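Local coordinates for type III restriction-modification enzyme EcoP15I Res subunit (Escherichia coli, PDB 4ZCF), which cleaves DNA 25-27 base pairs downstream of one of two inversely oriented 5'-CAGCAG-3' sites, as the ATP-binding restriction subunit of a type III enzyme that also needs Mod subunits, at residues M22-S27 and K58-F63; K96-L101 and K179-L184; H168-A173 and R217-F222; R746-N751 and K765-I770. All blocks are in the same frame, centred on the assembly; numbering follows the deposited sequence.

Contact 1: residues M22-S27 and K58-F63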
# COMPACT_ATOMS: atom_id res chain seq x y z
N MET C 22 -38.48 2.28 -6.76
CA MET C 22 -38.54 3.70 -7.12
C MET C 22 -39.89 4.38 -6.79
O MET C 22 -39.90 5.54 -6.37
CB MET C 22 -38.16 3.92 -8.60
CG MET C 22 -36.66 3.85 -8.88
SD MET C 22 -35.56 4.56 -7.63
CE MET C 22 -35.86 6.30 -7.83
N ASN C 23 -41.02 3.64 -6.97
CA ASN C 23 -42.39 4.12 -6.71
C ASN C 23 -42.68 4.43 -5.21
O ASN C 23 -43.56 5.23 -4.93
CB ASN C 23 -43.44 3.19 -7.30
CG ASN C 23 -43.47 3.12 -8.81
OD1 ASN C 23 -43.33 4.13 -9.51
ND2 ASN C 23 -43.70 1.92 -9.33
N VAL C 24 -41.91 3.81 -4.29
CA VAL C 24 -41.95 4.01 -2.83
C VAL C 24 -41.49 5.44 -2.50
O VAL C 24 -41.91 6.01 -1.49
CB VAL C 24 -41.08 2.93 -2.12
CG1 VAL C 24 -40.75 3.29 -0.67
CG2 VAL C 24 -41.72 1.56 -2.19
N PHE C 25 -40.64 6.03 -3.34
CA PHE C 25 -40.10 7.35 -3.07
C PHE C 25 -40.71 8.52 -3.85
O PHE C 25 -40.06 9.56 -4.00
CB PHE C 25 -38.56 7.34 -3.19
CG PHE C 25 -37.87 6.37 -2.26
CD1 PHE C 25 -37.56 6.74 -0.96
CD2 PHE C 25 -37.49 5.11 -2.70
CE1 PHE C 25 -36.90 5.86 -0.10
CE2 PHE C 25 -36.83 4.23 -1.85
CZ PHE C 25 -36.54 4.61 -0.55
N VAL C 26 -41.96 8.37 -4.35
CA VAL C 26 -42.67 9.45 -5.06
C VAL C 26 -42.92 10.57 -4.02
O VAL C 26 -43.31 10.28 -2.88
CB VAL C 26 -43.99 8.97 -5.74
CG1 VAL C 26 -44.87 10.15 -6.19
CG2 VAL C 26 -43.71 8.05 -6.91
N SER C 27 -42.60 11.83 -4.40
CA SER C 27 -42.70 13.07 -3.61
C SER C 27 -41.66 13.19 -2.46
O SER C 27 -41.77 14.10 -1.62
CB SER C 27 -44.13 13.28 -3.10
N LYS C 58 -48.86 1.19 -0.82
CA LYS C 58 -50.20 0.68 -1.18
C LYS C 58 -50.40 0.66 -2.70
O LYS C 58 -50.81 -0.35 -3.25
CB LYS C 58 -51.29 1.50 -0.50
N ASN C 59 -50.03 1.76 -3.37
CA ASN C 59 -50.13 1.90 -4.82
C ASN C 59 -49.20 0.95 -5.59
O ASN C 59 -49.58 0.49 -6.67
CB ASN C 59 -49.95 3.36 -5.24
CG ASN C 59 -51.21 4.18 -5.18
OD1 ASN C 59 -52.32 3.71 -5.50
ND2 ASN C 59 -51.08 5.45 -4.81
N VAL C 60 -47.99 0.62 -5.01
CA VAL C 60 -47.02 -0.34 -5.59
C VAL C 60 -47.59 -1.76 -5.48
O VAL C 60 -47.56 -2.51 -6.46
CB VAL C 60 -45.60 -0.28 -4.95
CG1 VAL C 60 -44.65 -1.25 -5.64
CG2 VAL C 60 -45.02 1.13 -5.00
N GLN C 61 -48.09 -2.12 -4.28
CA GLN C 61 -48.69 -3.43 -3.98
C GLN C 61 -49.87 -3.72 -4.91
O GLN C 61 -49.93 -4.80 -5.51
CB GLN C 61 -49.07 -3.52 -2.50
CG GLN C 61 -47.85 -3.49 -1.58
CD GLN C 61 -48.15 -3.94 -0.18
OE1 GLN C 61 -48.44 -3.14 0.71
NE2 GLN C 61 -48.02 -5.23 0.06
N ALA C 62 -50.74 -2.71 -5.10
CA ALA C 62 -51.91 -2.74 -5.98
C ALA C 62 -51.52 -3.03 -7.44
O ALA C 62 -52.11 -3.91 -8.06
CB ALA C 62 -52.65 -1.41 -5.90
N PHE C 63 -50.52 -2.29 -7.96
CA PHE C 63 -50.02 -2.43 -9.32
C PHE C 63 -49.37 -3.79 -9.57
O PHE C 63 -49.57 -4.37 -10.64
CB PHE C 63 -49.04 -1.30 -9.63
CG PHE C 63 -48.75 -1.10 -11.10
CD1 PHE C 63 -49.57 -0.30 -11.89
CD2 PHE C 63 -47.62 -1.66 -11.68
CE1 PHE C 63 -49.29 -0.10 -13.25
CE2 PHE C 63 -47.33 -1.46 -13.04
CZ PHE C 63 -48.17 -0.68 -13.81

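Contact 2: residues K96-L101 and K179-L184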
# COMPACT_ATOMS: atom_id res chain seq x y z
N LYS C 96 -29.09 -1.68 -10.59
CA LYS C 96 -29.83 -0.72 -11.40
C LYS C 96 -30.64 0.24 -10.52
O LYS C 96 -30.72 1.42 -10.84
CB LYS C 96 -30.71 -1.40 -12.46
CG LYS C 96 -31.09 -0.44 -13.58
CD LYS C 96 -31.90 -1.08 -14.70
CE LYS C 96 -32.87 -0.10 -15.31
NZ LYS C 96 -32.20 1.17 -15.75
N THR C 97 -31.18 -0.24 -9.39
CA THR C 97 -31.91 0.58 -8.43
C THR C 97 -30.97 1.63 -7.77
O THR C 97 -31.38 2.78 -7.61
CB THR C 97 -32.66 -0.28 -7.41
OG1 THR C 97 -33.28 -1.38 -8.07
CG2 THR C 97 -33.72 0.49 -6.67
N ILE C 98 -29.72 1.24 -7.43
CA ILE C 98 -28.69 2.11 -6.86
C ILE C 98 -28.45 3.33 -7.78
O ILE C 98 -28.31 4.46 -7.30
CB ILE C 98 -27.40 1.29 -6.60
CG1 ILE C 98 -27.46 0.63 -5.22
CG2 ILE C 98 -26.11 2.11 -6.80
CD1 ILE C 98 -26.61 -0.61 -5.09
N PHE C 99 -28.44 3.08 -9.11
CA PHE C 99 -28.27 4.08 -10.17
C PHE C 99 -29.49 4.94 -10.29
O PHE C 99 -29.35 6.13 -10.53
CB PHE C 99 -27.95 3.43 -11.51
CG PHE C 99 -26.50 3.04 -11.65
CD1 PHE C 99 -25.56 3.96 -12.12
CD2 PHE C 99 -26.07 1.77 -11.31
CE1 PHE C 99 -24.21 3.60 -12.23
CE2 PHE C 99 -24.73 1.41 -11.42
CZ PHE C 99 -23.81 2.33 -11.88
N ASP C 100 -30.70 4.35 -10.07
CA ASP C 100 -31.97 5.09 -10.10
C ASP C 100 -32.18 5.98 -8.87
O ASP C 100 -32.61 7.13 -9.02
CB ASP C 100 -33.17 4.17 -10.41
CG ASP C 100 -33.44 4.01 -11.90
OD1 ASP C 100 -32.81 4.73 -12.71
OD2 ASP C 100 -34.32 3.21 -12.25
N LEU C 101 -31.79 5.51 -7.67
CA LEU C 101 -31.86 6.33 -6.45
C LEU C 101 -30.83 7.47 -6.54
O LEU C 101 -31.06 8.56 -6.00
CB LEU C 101 -31.65 5.49 -5.17
CG LEU C 101 -32.80 4.54 -4.82
CD1 LEU C 101 -32.29 3.39 -3.97
CD2 LEU C 101 -33.96 5.29 -4.13
N LYS C 179 -20.01 12.43 -11.17
CA LYS C 179 -20.17 11.24 -12.00
C LYS C 179 -19.94 9.94 -11.22
O LYS C 179 -20.09 8.86 -11.78
CB LYS C 179 -19.24 11.31 -13.21
N TYR C 180 -19.61 10.03 -9.92
CA TYR C 180 -19.34 8.84 -9.12
C TYR C 180 -20.35 8.48 -8.06
O TYR C 180 -20.73 9.32 -7.24
CB TYR C 180 -17.95 8.89 -8.45
CG TYR C 180 -16.83 9.49 -9.27
CD1 TYR C 180 -16.44 8.91 -10.48
CD2 TYR C 180 -16.10 10.58 -8.81
CE1 TYR C 180 -15.40 9.45 -11.24
CE2 TYR C 180 -15.04 11.11 -9.54
CZ TYR C 180 -14.70 10.54 -10.76
OH TYR C 180 -13.65 11.07 -11.49
N ILE C 181 -20.70 7.20 -8.02
CA ILE C 181 -21.51 6.55 -7.00
C ILE C 181 -20.48 5.71 -6.22
O ILE C 181 -19.64 5.05 -6.84
CB ILE C 181 -22.64 5.68 -7.63
CG1 ILE C 181 -23.72 6.56 -8.26
CG2 ILE C 181 -23.26 4.75 -6.59
CD1 ILE C 181 -24.40 5.95 -9.43
N HIS C 182 -20.51 5.79 -4.88
CA HIS C 182 -19.57 5.08 -4.00
C HIS C 182 -20.25 3.89 -3.32
O HIS C 182 -21.26 4.06 -2.65
CB HIS C 182 -18.94 6.05 -2.98
CG HIS C 182 -18.31 7.27 -3.61
ND1 HIS C 182 -17.08 7.20 -4.24
CD2 HIS C 182 -18.78 8.54 -3.69
CE1 HIS C 182 -16.85 8.43 -4.69
NE2 HIS C 182 -17.84 9.27 -4.38
N VAL C 183 -19.70 2.69 -3.50
CA VAL C 183 -20.31 1.49 -2.91
C VAL C 183 -19.41 0.59 -2.03
O VAL C 183 -18.36 0.12 -2.47
CB VAL C 183 -21.22 0.73 -3.92
CG1 VAL C 183 -20.42 0.11 -5.06
CG2 VAL C 183 -22.06 -0.32 -3.23
N LEU C 184 -19.84 0.37 -0.78
CA LEU C 184 -19.16 -0.49 0.18
C LEU C 184 -19.70 -1.91 0.18
O LEU C 184 -20.83 -2.15 0.61
CB LEU C 184 -19.21 0.10 1.60
CG LEU C 184 -18.27 -0.58 2.61
CD1 LEU C 184 -16.85 -0.12 2.45
CD2 LEU C 184 -18.72 -0.32 4.03

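Contact 3: residues H168-A173 and R217-F222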
# COMPACT_ATOMS: atom_id res chain seq x y z
N HIS C 168 -12.25 3.75 5.56
CA HIS C 168 -11.59 5.06 5.48
C HIS C 168 -11.92 5.71 4.12
O HIS C 168 -12.54 6.77 4.10
CB HIS C 168 -10.06 4.94 5.68
CG HIS C 168 -9.32 6.18 5.26
ND1 HIS C 168 -8.65 6.24 4.04
CD2 HIS C 168 -9.25 7.39 5.85
CE1 HIS C 168 -8.18 7.48 3.96
NE2 HIS C 168 -8.52 8.21 5.02
N ASP C 169 -11.57 5.04 3.00
CA ASP C 169 -11.80 5.49 1.62
C ASP C 169 -13.26 5.75 1.26
O ASP C 169 -13.52 6.68 0.51
CB ASP C 169 -11.23 4.47 0.63
CG ASP C 169 -9.74 4.21 0.72
OD1 ASP C 169 -9.03 4.99 1.41
OD2 ASP C 169 -9.27 3.23 0.09
N PHE C 170 -14.20 4.91 1.73
CA PHE C 170 -15.62 5.06 1.43
C PHE C 170 -16.16 6.29 2.15
O PHE C 170 -16.82 7.12 1.52
CB PHE C 170 -16.41 3.77 1.78
CG PHE C 170 -17.93 3.86 1.67
CD1 PHE C 170 -18.56 3.71 0.45
CD2 PHE C 170 -18.71 4.05 2.81
CE1 PHE C 170 -19.96 3.76 0.36
CE2 PHE C 170 -20.11 4.09 2.72
CZ PHE C 170 -20.72 3.97 1.49
N VAL C 171 -15.89 6.41 3.45
CA VAL C 171 -16.31 7.53 4.29
C VAL C 171 -15.69 8.86 3.76
O VAL C 171 -16.43 9.82 3.52
CB VAL C 171 -15.97 7.23 5.79
CG1 VAL C 171 -15.99 8.49 6.64
CG2 VAL C 171 -16.91 6.18 6.37
N GLU C 172 -14.36 8.86 3.50
CA GLU C 172 -13.58 10.00 3.02
C GLU C 172 -13.79 10.47 1.56
O GLU C 172 -13.39 11.60 1.23
CB GLU C 172 -12.08 9.79 3.32
CG GLU C 172 -11.72 9.90 4.80
CD GLU C 172 -12.13 11.17 5.53
OE1 GLU C 172 -12.15 12.26 4.91
OE2 GLU C 172 -12.43 11.07 6.74
N ALA C 173 -14.37 9.61 0.69
CA ALA C 173 -14.65 9.87 -0.73
C ALA C 173 -15.60 11.05 -0.95
O ALA C 173 -16.64 11.15 -0.31
CB ALA C 173 -15.22 8.62 -1.39
N ARG C 217 -22.29 5.41 10.02
CA ARG C 217 -23.59 5.93 10.42
C ARG C 217 -23.77 7.39 9.94
O ARG C 217 -24.80 7.71 9.36
CB ARG C 217 -23.79 5.79 11.93
CG ARG C 217 -25.14 6.30 12.41
CD ARG C 217 -25.21 6.55 13.89
NE ARG C 217 -24.99 5.32 14.67
CZ ARG C 217 -23.97 5.13 15.50
NH1 ARG C 217 -23.07 6.08 15.69
NH2 ARG C 217 -23.86 3.99 16.17
N ALA C 218 -22.73 8.24 10.14
CA ALA C 218 -22.68 9.66 9.77
C ALA C 218 -22.77 9.95 8.26
O ALA C 218 -23.11 11.08 7.87
CB ALA C 218 -21.42 10.30 10.34
N VAL C 219 -22.44 8.95 7.43
CA VAL C 219 -22.50 9.03 5.97
C VAL C 219 -23.98 9.00 5.49
O VAL C 219 -24.27 9.39 4.35
CB VAL C 219 -21.59 7.90 5.38
CG1 VAL C 219 -22.18 7.23 4.14
CG2 VAL C 219 -20.19 8.42 5.11
N LYS C 220 -24.92 8.61 6.40
CA LYS C 220 -26.36 8.48 6.20
C LYS C 220 -26.57 7.50 5.05
O LYS C 220 -26.90 7.90 3.94
CB LYS C 220 -27.05 9.85 5.97
CG LYS C 220 -26.98 10.81 7.15
CD LYS C 220 -27.31 12.23 6.70
CE LYS C 220 -26.69 13.30 7.57
NZ LYS C 220 -26.26 14.49 6.78
N PRO C 221 -26.28 6.19 5.25
CA PRO C 221 -26.32 5.27 4.10
C PRO C 221 -27.64 4.61 3.73
O PRO C 221 -28.56 4.52 4.54
CB PRO C 221 -25.27 4.22 4.48
CG PRO C 221 -25.29 4.19 5.97
CD PRO C 221 -25.81 5.51 6.47
N PHE C 222 -27.69 4.09 2.49
CA PHE C 222 -28.78 3.28 1.93
C PHE C 222 -28.19 1.86 1.88
O PHE C 222 -27.18 1.64 1.21
CB PHE C 222 -29.20 3.79 0.53
CG PHE C 222 -30.41 4.69 0.52
CD1 PHE C 222 -30.39 5.92 1.18
CD2 PHE C 222 -31.58 4.31 -0.12
CE1 PHE C 222 -31.52 6.75 1.17
CE2 PHE C 222 -32.70 5.14 -0.13
CZ PHE C 222 -32.67 6.35 0.53

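Contact 4: residues R746-N751 and K765-I770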
# COMPACT_ATOMS: atom_id res chain seq x y z
N ARG C 746 -29.93 20.72 -18.73
CA ARG C 746 -28.91 20.06 -19.56
C ARG C 746 -29.00 18.54 -19.42
O ARG C 746 -29.09 17.86 -20.44
CB ARG C 746 -27.51 20.54 -19.16
N GLU C 747 -29.05 18.03 -18.18
CA GLU C 747 -29.16 16.60 -17.84
C GLU C 747 -30.50 16.01 -18.29
O GLU C 747 -30.58 14.81 -18.58
CB GLU C 747 -28.97 16.40 -16.34
N PHE C 748 -31.55 16.87 -18.37
CA PHE C 748 -32.90 16.52 -18.83
C PHE C 748 -32.88 16.23 -20.34
O PHE C 748 -33.15 15.09 -20.74
CB PHE C 748 -33.89 17.65 -18.44
CG PHE C 748 -35.28 17.54 -19.02
CD1 PHE C 748 -36.20 16.63 -18.51
CD2 PHE C 748 -35.68 18.37 -20.06
CE1 PHE C 748 -37.48 16.51 -19.07
CE2 PHE C 748 -36.96 18.26 -20.61
CZ PHE C 748 -37.85 17.34 -20.11
N LEU C 749 -32.47 17.23 -21.17
CA LEU C 749 -32.34 17.12 -22.64
C LEU C 749 -31.44 15.96 -23.09
O LEU C 749 -31.68 15.36 -24.15
CB LEU C 749 -31.80 18.43 -23.24
CG LEU C 749 -32.72 19.64 -23.24
CD1 LEU C 749 -31.96 20.87 -23.63
CD2 LEU C 749 -33.92 19.44 -24.18
N ASP C 750 -30.37 15.66 -22.31
CA ASP C 750 -29.43 14.57 -22.60
C ASP C 750 -30.13 13.21 -22.39
O ASP C 750 -30.00 12.31 -23.24
CB ASP C 750 -28.15 14.72 -21.75
CG ASP C 750 -27.06 15.61 -22.35
OD1 ASP C 750 -27.26 16.84 -22.39
OD2 ASP C 750 -26.01 15.07 -22.73
N ASN C 751 -30.91 13.09 -21.29
CA ASN C 751 -31.68 11.90 -20.92
C ASN C 751 -32.87 11.71 -21.89
O ASN C 751 -33.23 10.57 -22.20
CB ASN C 751 -32.18 12.01 -19.48
N LYS C 765 -35.23 23.93 -29.30
CA LYS C 765 -35.91 24.91 -30.15
C LYS C 765 -37.42 24.96 -29.87
O LYS C 765 -37.96 26.05 -29.71
CB LYS C 765 -35.63 24.66 -31.64
CG LYS C 765 -34.38 25.37 -32.16
CD LYS C 765 -33.98 24.87 -33.55
CE LYS C 765 -32.50 25.03 -33.84
NZ LYS C 765 -32.10 26.45 -33.99
N VAL C 766 -38.07 23.78 -29.81
CA VAL C 766 -39.50 23.67 -29.52
C VAL C 766 -39.81 24.17 -28.11
O VAL C 766 -40.66 25.05 -27.96
CB VAL C 766 -40.13 22.29 -29.84
CG1 VAL C 766 -40.15 22.01 -31.33
CG2 VAL C 766 -39.44 21.16 -29.09
N PHE C 767 -39.04 23.70 -27.09
CA PHE C 767 -39.19 24.13 -25.70
C PHE C 767 -39.01 25.65 -25.52
O PHE C 767 -39.60 26.23 -24.62
CB PHE C 767 -38.24 23.34 -24.76
CG PHE C 767 -38.48 21.85 -24.62
CD1 PHE C 767 -39.74 21.30 -24.82
CD2 PHE C 767 -37.45 21.00 -24.24
CE1 PHE C 767 -39.95 19.93 -24.68
CE2 PHE C 767 -37.66 19.62 -24.10
CZ PHE C 767 -38.91 19.10 -24.32
N CYS C 768 -38.24 26.29 -26.42
CA CYS C 768 -38.03 27.74 -26.42
C CYS C 768 -39.29 28.45 -26.90
O CYS C 768 -39.69 29.44 -26.29
CB CYS C 768 -36.82 28.11 -27.27
SG CYS C 768 -35.24 28.03 -26.39
N ASP C 769 -39.91 27.92 -27.98
CA ASP C 769 -41.15 28.42 -28.58
C ASP C 769 -42.35 28.20 -27.63
O ASP C 769 -43.01 29.16 -27.22
CB ASP C 769 -41.39 27.73 -29.94
CG ASP C 769 -40.40 28.09 -31.03
OD1 ASP C 769 -40.14 29.31 -31.22
OD2 ASP C 769 -39.92 27.17 -31.73
N ILE C 770 -42.58 26.92 -27.26
CA ILE C 770 -43.64 26.41 -26.39
C ILE C 770 -43.87 27.23 -25.10
O ILE C 770 -42.91 27.70 -24.47
CB ILE C 770 -43.43 24.87 -26.17
CG1 ILE C 770 -44.59 24.03 -26.68
CG2 ILE C 770 -42.94 24.45 -24.78
CD1 ILE C 770 -44.36 23.44 -28.02

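Contact 1: residues M22-S27 and K58-F63
The chain leaving helix 12-22 comes alongside helix 50-64 with N23 facing V60, their CA atoms 6.5 Å apart. One methyl of V60 makes the contact. V60 CG2 lies 3.5 Å from N23 CB and 4.2 Å from V24 N, so it also comes near the loop backbone. The first torsion of V60 explains this: CG1 stands anti to the backbone N (chi1 -178°), and CG2 is held beside that N, facing the other segment. N23 meets it with CB rather than with its amide. V24 adds a looser apolar touch, its CG2 lying 4.4 Å from V60 CG2. Its other methyl, V24 CG1, sits 4.1 Å above the plane of the F25 ring, over the centre. V24 thus lies between V60 and the ring of F25. No hydrogen bond joins 22-27 to 58-63. The contact packs N-terminal elements onto the flank of the parallel, RecA-like sheet of the helicase-type domain. V264, on strand 263-267 at one edge of the sheet, touches both V24 and V60. Helix 50-64 also holds the loop by polar bonds: N56 ND2 donates to the carbonyl oxygens of V24 and V26. On the far side of the loop, F25 meets Y248 edge-to-face and packs on F105 of helix 90-105.

Contact 2: residues K96-L101 and K179-L184
I181 spreads its two branches over I98 and F99, one branch for each. Its CG2 meets I98 CG2 at 3.9 Å. Its CD1 lies 3.5 Å from F99 CD1 and 3.7 Å from F99 CE1, meeting the ring obliquely. All three residues are buried, and the interaction between them is apolar. The torsion about CA and CB divides the work. CG1 stands beside the backbone N (chi1 -71°) and carries CD1 to the phenyl group, while CG2 is anti to that N and turns to the isoleucine. The CA atoms of F99 and I181 are 7.9 Å apart, a gap bridged by side chains alone. This is helix-on-sheet packing in a RecA-like P-loop fold. Helix 90-105 starts at K90 and T91 of the AMP pocket, and here its middle turns lie over strand 180-186. The bound AMP is about 11 Å from the side chain of I98. F110 of the neighbouring strand 109-113 touches both I98 and I181 and extends the apolar layer. Beyond F99, the ring of F136 stacks on it and Y140 meets it as well. Y140 OH also bonds K96 NZ and D100 OD1 on the helix. The next strand residue, H182, has different partners: ND1 bonds Y147 OH and NE2 bonds the S174 carbonyl oxygen.

Contact 3: residues H168-A173 and R217-F222
The type I turn R217-K220, just before strand 222-226 of the RecA-like sheet, is met at V219 by F170 and V171 of helix 165-172. The two methyls of V219 have separate partners. CG1 lies 4.0 Å from F170 CE2, obliquely to the ring. CG2 lies 4.1 Å from V171 CA and 4.2 Å from V171 CG2, so it also touches the helix backbone. F170 reaches this far because its CG is anti to the backbone N (chi1 173°), which extends the ring from the helix to the turn. The turn is closed by K220 N bonding R217 O at 3.1 Å. K220 then takes positive phi, and the chain runs through P221 into the strand. That strand ends at D226, which binds AMP, so the contact lies at the opposite end of the strand from the nucleotide. I111 of strand 109-113 touches both F170 and P221. K109 NZ bonds the carbonyl oxygens of F170 and A173, which holds the last turn of the helix to the same strand. Further back on the helix, H168 ND1 donates to D169 OD1 at 2.9 Å. This bond is bent, with an angle of 142° at the hydrogen, and D169 OD1 lies out of the plane of the H168 ring. A bound manganese ion lies about 9 Å from the side chain of V171.

Contact 4: residues R746-N751 and K765-I770
F767 reaches from helix 760-769 to F748 and L749 of the preceding helix 745-756, where two consecutive helices of the C-terminal helical part of the model pack together. Its CE2 does most of the touching. It lies 3.8 Å from F748 CE2, at the edge of that ring and near its plane. L749 CD2 comes to the edge of the F767 ring, near its plane, 3.7 Å from F767 CE2 and 3.9 Å from F767 CD2. The backbones stay well apart, with the CA atoms of L749 and F767 separated by 10.3 Å. F748 spans part of that gap because its CG is anti to the backbone N (chi1 171°). Around this first shell, Y745 and L752 of helix 745-756 also touch F767, and M699 of helix 688-701 packs on it. L749 packs on L763 and on F532 of another chain of the assembly. V766, next to F767, packs on L692 and F695 of helix 688-701, which joins helix 760-769 to helix 688-701. Helices 688-701 and 760-769 are also joined by a salt bridge from K696 NZ to D769 OD2.

From the N terminus, contact 1 closes a loop that runs from the end of helix 12-22 through helix 50-64. Contact 2 opens afterwards on helix 90-105 and closes at strand 180-186. Contact 3 opens before that, on helix 165-172, and closes past it at 217-222, so contacts 2 and 3 cross. Helices 90-105 and 165-172 lie on opposite sides of strand 180-186, and the contacts meet where F170 CE1 touches H182 O. Contact 1 joins both through F25, which packs on L101 and on F222. Contact 4 closes a short local loop between neighbouring helices and touches none of the others; its nearest atoms are about 10 Å from contact 2.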